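Local structure of putative RnfG subunit of electron transport complex (Thermotoga maritima, 3DCZ) at residues A[30-35]-A[101-106]. The protein probably binds FMN and serves as a subunit of a membrane-bound complex that couples electron transfer to the translocation of ions across the membrane. Residues are numbered along the deposited sequence; the frame is centred on the assembly and turned at random.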
loop_
_atom_site.group_PDB
_atom_site.type_symbol
_atom_site.label_atom_id
_atom_site.label_comp_id
_atom_site.label_asym_id
_atom_site.label_seq_id
_atom_site.Cartn_x
_atom_site.Cartn_y
_atom_site.Cartn_z
ATOM N N PHE A 30 -6.970 1.967 -8.344
ATOM C CA PHE A 30 -7.272 2.840 -7.211
ATOM C C PHE A 30 -6.010 3.382 -6.542
ATOM O O PHE A 30 -5.902 4.597 -6.273
ATOM C CB PHE A 30 -8.101 2.121 -6.153
ATOM C CG PHE A 30 -8.358 2.979 -4.958
ATOM C CD1 PHE A 30 -9.381 3.903 -4.963
ATOM C CD2 PHE A 30 -7.555 2.889 -3.826
ATOM C CE1 PHE A 30 -9.596 4.699 -3.898
ATOM C CE2 PHE A 30 -7.724 3.722 -2.766
ATOM C CZ PHE A 30 -8.796 4.620 -2.779
ATOM N N VAL A 31 -5.022 2.499 -6.321
ATOM C CA VAL A 31 -3.827 2.911 -5.571
ATOM C C VAL A 31 -2.897 3.801 -6.389
ATOM O O VAL A 31 -1.939 4.409 -5.857
ATOM C CB VAL A 31 -3.073 1.697 -4.945
ATOM C CG1 VAL A 31 -4.014 0.969 -3.908
ATOM C CG2 VAL A 31 -2.569 0.758 -5.995
ATOM N N LEU A 32 -3.190 3.879 -7.689
ATOM C CA LEU A 32 -2.492 4.776 -8.610
ATOM C C LEU A 32 -3.227 6.093 -8.828
ATOM O O LEU A 32 -2.821 6.886 -9.668
ATOM C CB LEU A 32 -2.156 4.067 -9.913
ATOM C CG LEU A 32 -0.980 3.074 -9.852
ATOM C CD1 LEU A 32 -1.014 2.157 -11.084
ATOM C CD2 LEU A 32 0.360 3.798 -9.757
ATOM N N LYS A 33 -4.247 6.338 -8.012
ATOM C CA LYS A 33 -4.832 7.690 -7.931
ATOM C C LYS A 33 -4.165 8.442 -6.790
ATOM O O LYS A 33 -3.887 7.882 -5.689
ATOM C CB LYS A 33 -6.351 7.619 -7.728
ATOM C CG LYS A 33 -7.102 6.924 -8.884
ATOM C CD LYS A 33 -8.612 7.046 -8.712
ATOM C CE LYS A 33 -9.356 6.439 -9.874
ATOM N NZ LYS A 33 -10.830 6.423 -9.619
ATOM N N ASP A 34 -3.917 9.726 -7.012
ATOM C CA ASP A 34 -3.352 10.583 -6.001
ATOM C C ASP A 34 -4.361 10.778 -4.874
ATOM O O ASP A 34 -5.518 11.161 -5.132
ATOM C CB ASP A 34 -2.994 11.895 -6.663
ATOM C CG ASP A 34 -2.272 12.855 -5.766
ATOM O OD1 ASP A 34 -2.710 13.136 -4.649
ATOM O OD2 ASP A 34 -1.276 13.433 -6.243
ATOM N N PRO A 35 -3.964 10.480 -3.626
ATOM C CA PRO A 35 -4.942 10.540 -2.537
ATOM C C PRO A 35 -5.334 11.973 -2.136
ATOM O O PRO A 35 -6.315 12.167 -1.414
ATOM C CB PRO A 35 -4.233 9.831 -1.383
ATOM C CG PRO A 35 -2.809 10.121 -1.627
ATOM C CD PRO A 35 -2.632 10.076 -3.116
ATOM N N VAL A 101 -3.398 -4.403 -1.353
ATOM C CA VAL A 101 -2.695 -3.844 -2.530
ATOM C C VAL A 101 -2.235 -2.453 -2.104
ATOM O O VAL A 101 -2.966 -1.735 -1.413
ATOM C CB VAL A 101 -3.649 -3.745 -3.774
ATOM C CG1 VAL A 101 -2.917 -3.114 -4.949
ATOM C CG2 VAL A 101 -4.196 -5.178 -4.103
ATOM N N ALA A 102 -1.028 -2.078 -2.457
ATOM C CA ALA A 102 -0.495 -0.777 -2.071
ATOM C C ALA A 102 0.423 -0.230 -3.134
ATOM O O ALA A 102 1.055 -0.988 -3.849
ATOM C CB ALA A 102 0.220 -0.845 -0.725
ATOM N N CYS A 103 0.487 1.092 -3.202
ATOM C CA CYS A 103 1.340 1.815 -4.128
ATOM C C CYS A 103 2.317 2.663 -3.307
ATOM O O CYS A 103 1.928 3.442 -2.433
ATOM C CB CYS A 103 0.520 2.764 -5.035
ATOM S SG CYS A 103 1.588 3.844 -6.029
ATOM N N PHE A 104 3.605 2.478 -3.599
ATOM C CA PHE A 104 4.686 3.233 -3.004
ATOM C C PHE A 104 5.337 4.038 -4.118
ATOM O O PHE A 104 5.525 3.551 -5.222
ATOM C CB PHE A 104 5.746 2.312 -2.388
ATOM C CG PHE A 104 5.245 1.522 -1.221
ATOM C CD1 PHE A 104 4.555 0.317 -1.392
ATOM C CD2 PHE A 104 5.486 1.962 0.069
ATOM C CE1 PHE A 104 4.048 -0.390 -0.293
ATOM C CE2 PHE A 104 5.024 1.206 1.181
ATOM C CZ PHE A 104 4.295 0.028 0.980
ATOM N N ILE A 105 5.716 5.251 -3.804
ATOM C CA ILE A 105 6.381 6.119 -4.762
ATOM C C ILE A 105 7.772 6.448 -4.257
ATOM O O ILE A 105 7.967 6.876 -3.121
ATOM C CB ILE A 105 5.560 7.382 -5.033
ATOM C CG1 ILE A 105 4.225 6.959 -5.674
ATOM C CG2 ILE A 105 6.334 8.379 -5.927
ATOM C CD1 ILE A 105 3.171 8.037 -5.730
ATOM N N LYS A 106 8.744 6.302 -5.150
ATOM C CA LYS A 106 10.128 6.505 -4.811
ATOM C C LYS A 106 10.392 7.972 -4.602
ATOM O O LYS A 106 10.046 8.831 -5.427
ATOM C CB LYS A 106 11.061 5.965 -5.907
ATOM C CG LYS A 106 12.532 6.081 -5.569
ATOM C CD LYS A 106 12.980 5.024 -4.567
ATOM C CE LYS A 106 14.366 5.382 -3.992
ATOM N NZ LYS A 106 14.491 5.125 -2.530
#
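Val31 packs on Cys103 and Val101, where the C-terminal end of helix 22-31 meets one face of the five-stranded antiparallel sheet of this RnfG-family protein, a predicted FMN-binding subunit. The contact is buried and mostly apolar, and no hydrogen bond crosses it. Val31 comes closest in backbone register to Cys103, with 5.5 Å between their CA atoms. Its CB lies 3.7 Å from Cys103 CB. With CG1 anti to the carbonyl carbon (chi1 -62°), CG2 falls between the backbone N and the carbonyl carbon. This methyl reaches both Cys103 CB and Val101 CG1, the latter at 4.0 Å. The two valine side chains cross at about a right angle. The other methyl, CG1, lies 3.8 Å from Val101 O.

Val101 and Cys103 both direct CB toward the helix end. Ala102, between them, points away and touches Leu195 and Met198 of helix 188-206, so strand 98-107 is packed on both faces. Val86 of the adjacent strand 83-90 also touches Val31 and Val101.

Lys33 N donates a hydrogen bond to Phe30 O. Asn114 ND2 of strand 110-120 hydrogen-bonds Val31 O and also Lys33 O. Val31 O approaches Cys103 CB to 3.1 Å, a tight fit. With Cys103 SG anti to its backbone N (chi1 172°), the sulfur lies 3.6 Å from Val31 O and meets the Leu32 methyl CD2 at 3.9 Å.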